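Local coordinates for dally-like, isoform A (PDB 6XTZ), which binds Wnt and Hedgehog proteins as a glypican, probably a cell-surface proteoglycan, and can take up a palmitoleoyl serine lipid between its helices, at residues 276-281 / 535-540. The protein carries 5 engineered substitutions. Residues are numbered along the deposited sequence; the frame is centred on the assembly and turned at random.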
ATOM      1  N   MET A 276       0.321   6.456  -3.732  1.00 38.59           N
ATOM      2  CA  MET A 276      -1.116   6.228  -3.607  1.00 39.12           C
ATOM      3  C   MET A 276      -1.880   7.542  -3.546  1.00 38.41           C
ATOM      4  O   MET A 276      -2.971   7.660  -4.115  1.00 35.04           O
ATOM      5  CB  MET A 276      -1.412   5.386  -2.367  1.00 34.74           C
ATOM      6  CG  MET A 276      -1.114   3.914  -2.537  1.00 39.82           C
ATOM      7  SD  MET A 276      -2.317   3.058  -3.569  1.00 38.69           S
ATOM      8  CE  MET A 276      -3.761   3.117  -2.515  1.00 33.67           C
ATOM      9  N   ASP A 277      -1.333   8.539  -2.846  1.00 40.57           N
ATOM     10  CA  ASP A 277      -2.006   9.828  -2.757  1.00 41.10           C
ATOM     11  C   ASP A 277      -2.022  10.541  -4.103  1.00 48.53           C
ATOM     12  O   ASP A 277      -2.959  11.294  -4.394  1.00 49.44           O
ATOM     13  CB  ASP A 277      -1.336  10.699  -1.696  1.00 43.13           C
ATOM     14  CG  ASP A 277      -2.153  11.927  -1.348  1.00 45.34           C
ATOM     15  OD1 ASP A 277      -3.189  11.781  -0.667  1.00 47.67           O
ATOM     16  OD2 ASP A 277      -1.759  13.040  -1.753  1.00 48.00           O
ATOM     17  N   LYS A 278      -1.002  10.314  -4.934  1.00 50.74           N
ATOM     18  CA  LYS A 278      -0.986  10.909  -6.266  1.00 47.79           C
ATOM     19  C   LYS A 278      -2.030  10.264  -7.169  1.00 47.63           C
ATOM     20  O   LYS A 278      -2.729  10.961  -7.915  1.00 43.49           O
ATOM     21  CB  LYS A 278       0.406  10.785  -6.883  1.00 47.84           C
ATOM     22  CG  LYS A 278       1.406  11.816  -6.390  1.00 56.89           C
ATOM     23  CD  LYS A 278       2.655  11.816  -7.261  1.00 68.11           C
ATOM     24  CE  LYS A 278       3.554  13.001  -6.950  1.00 75.01           C
ATOM     25  NZ  LYS A 278       4.724  13.068  -7.870  1.00 76.43           N
ATOM     26  N   VAL A 279      -2.147   8.935  -7.122  1.00 43.27           N
ATOM     27  CA  VAL A 279      -3.151   8.254  -7.932  1.00 42.44           C
ATOM     28  C   VAL A 279      -4.552   8.606  -7.450  1.00 44.61           C
ATOM     29  O   VAL A 279      -5.462   8.831  -8.256  1.00 41.73           O
ATOM     30  CB  VAL A 279      -2.904   6.735  -7.919  1.00 40.14           C
ATOM     31  CG1 VAL A 279      -4.031   6.004  -8.632  1.00 36.32           C
ATOM     32  CG2 VAL A 279      -1.566   6.416  -8.568  1.00 34.55           C
ATOM     33  N   ALA A 280      -4.746   8.669  -6.129  1.00 42.47           N
ATOM     34  CA  ALA A 280      -6.033   9.098  -5.590  1.00 41.66           C
ATOM     35  C   ALA A 280      -6.382  10.510  -6.038  1.00 45.24           C
ATOM     36  O   ALA A 280      -7.563  10.831  -6.217  1.00 48.71           O
ATOM     37  CB  ALA A 280      -6.021   9.014  -4.064  1.00 40.13           C
ATOM     38  N   GLU A 281      -5.375  11.368  -6.218  1.00 45.59           N
ATOM     39  CA  GLU A 281      -5.628  12.702  -6.751  1.00 49.86           C
ATOM     40  C   GLU A 281      -6.139  12.627  -8.184  1.00 49.64           C
ATOM     41  O   GLU A 281      -7.048  13.373  -8.569  1.00 48.77           O
ATOM     42  CB  GLU A 281      -4.353  13.542  -6.677  1.00 60.69           C
ATOM     43  CG  GLU A 281      -4.539  15.005  -7.049  1.00 74.04           C
ATOM     44  CD  GLU A 281      -3.222  15.750  -7.152  1.00 83.28           C
ATOM     45  OE1 GLU A 281      -2.491  15.538  -8.143  1.00 84.29           O
ATOM     46  OE2 GLU A 281      -2.912  16.540  -6.236  1.00 88.42           O
ATOM     47  N   ASN A 535       3.661   4.955 -12.771  1.00 42.31           N
ATOM     48  CA  ASN A 535       3.274   4.887 -14.176  1.00 46.44           C
ATOM     49  C   ASN A 535       1.806   5.248 -14.359  1.00 46.73           C
ATOM     50  O   ASN A 535       1.451   5.973 -15.296  1.00 49.58           O
ATOM     51  CB  ASN A 535       3.556   3.491 -14.732  1.00 47.68           C
ATOM     52  CG  ASN A 535       5.038   3.214 -14.892  1.00 51.34           C
ATOM     53  OD1 ASN A 535       5.828   4.125 -15.132  1.00 51.11           O
ATOM     54  ND2 ASN A 535       5.420   1.949 -14.763  1.00 54.06           N
ATOM     55  N   ALA A 536       0.939   4.759 -13.468  1.00 43.86           N
ATOM     56  CA  ALA A 536      -0.481   5.068 -13.569  1.00 39.80           C
ATOM     57  C   ALA A 536      -0.750   6.550 -13.348  1.00 42.99           C
ATOM     58  O   ALA A 536      -1.673   7.110 -13.951  1.00 44.61           O
ATOM     59  CB  ALA A 536      -1.276   4.228 -12.569  1.00 33.69           C
ATOM     60  N   TYR A 537       0.041   7.200 -12.490  1.00 43.74           N
ATOM     61  CA  TYR A 537      -0.130   8.632 -12.267  1.00 44.84           C
ATOM     62  C   TYR A 537       0.217   9.435 -13.517  1.00 41.80           C
ATOM     63  O   TYR A 537      -0.470  10.409 -13.844  1.00 40.47           O
ATOM     64  CB  TYR A 537       0.728   9.084 -11.085  1.00 46.86           C
ATOM     65  CG  TYR A 537       0.692  10.576 -10.843  1.00 52.70           C
ATOM     66  CD1 TYR A 537      -0.409  11.175 -10.247  1.00 54.93           C
ATOM     67  CD2 TYR A 537       1.762  11.386 -11.205  1.00 53.03           C
ATOM     68  CE1 TYR A 537      -0.448  12.539 -10.022  1.00 54.39           C
ATOM     69  CE2 TYR A 537       1.733  12.751 -10.984  1.00 50.40           C
ATOM     70  CZ  TYR A 537       0.625  13.321 -10.391  1.00 53.10           C
ATOM     71  OH  TYR A 537       0.588  14.677 -10.166  1.00 56.15           O
ATOM     72  N   ASN A 538       1.282   9.047 -14.222  1.00 42.25           N
ATOM     73  CA  ASN A 538       1.671   9.753 -15.437  1.00 45.69           C
ATOM     74  C   ASN A 538       0.862   9.317 -16.650  1.00 52.93           C
ATOM     75  O   ASN A 538       0.738  10.092 -17.605  1.00 54.37           O
ATOM     76  CB  ASN A 538       3.163   9.556 -15.715  1.00 43.99           C
ATOM     77  CG  ASN A 538       3.669  10.444 -16.842  1.00 56.45           C
ATOM     78  OD1 ASN A 538       3.251  11.595 -16.972  1.00 52.53           O
ATOM     79  ND2 ASN A 538       4.563   9.909 -17.667  1.00 60.14           N
ATOM     80  N   GLY A 539       0.316   8.103 -16.637  1.00 57.24           N
ATOM     81  CA  GLY A 539      -0.539   7.639 -17.708  1.00 61.28           C
ATOM     82  C   GLY A 539       0.167   7.193 -18.967  1.00 70.16           C
ATOM     83  O   GLY A 539      -0.504   6.932 -19.970  1.00 70.29           O
ATOM     84  N   GLN A 540       1.492   7.093 -18.953  1.00 81.55           N
ATOM     85  CA  GLN A 540       2.230   6.667 -20.133  1.00 88.49           C
ATOM     86  C   GLN A 540       2.422   5.153 -20.123  1.00 95.51           C
ATOM     87  O   GLN A 540       2.394   4.503 -19.075  1.00 90.90           O
ATOM     88  CB  GLN A 540       3.586   7.375 -20.214  1.00 84.72           C
ATOM     89  CG  GLN A 540       4.779   6.546 -19.753  1.00 78.50           C
ATOM     90  CD  GLN A 540       4.835   6.373 -18.248  1.00 79.54           C
ATOM     91  OE1 GLN A 540       4.126   7.051 -17.507  1.00 79.51           O
ATOM     92  NE2 GLN A 540       5.684   5.461 -17.788  1.00 81.11           N
TER
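Lys278 lies over one face of the Tyr537 ring. Lys278 CB sits 3.5 Å from CD1 of Tyr537. Lys278 CD stands 3.9 Å from the centroid of the Tyr537 ring, a CH-pi contact over the ring centre. Lys278 CG is anti to its carbonyl carbon (chi1 -79°) and the chain is extended beyond it, which carries the methylenes across the ring. Lys278 O also comes within 3.3 Å of Tyr537 CD1. Val279 is buried and meets the root of the tyrosine, with Val279 CG2 4.3 Å from Tyr537 CB. It also packs on Leu533 and on Tyr203 of helix 185-216.

The contact joins helix 263-283 to the C-terminal end of helix 513-538 in the elongated, all-helical glypican core. Gly539, just past the end of helix 513-538, has a positive phi.

Glu281 comes to the edge of the Tyr537 ring, near its plane. Glu281 OE1 is 3.8 Å from Tyr537 OH, and the carboxylate is turned 43° from the ring. The CA-CB bond of Tyr537 is directed at helix 263-283, and with CG anti to the backbone N (chi1 176°) the ring is laid beside Lys278 and Glu281. One residue further on, Arg282 makes a cation-pi contact with the same tyrosine and hydrogen-bonds through NE to Tyr537 O, a carbonyl in the last turn of helix 513-538.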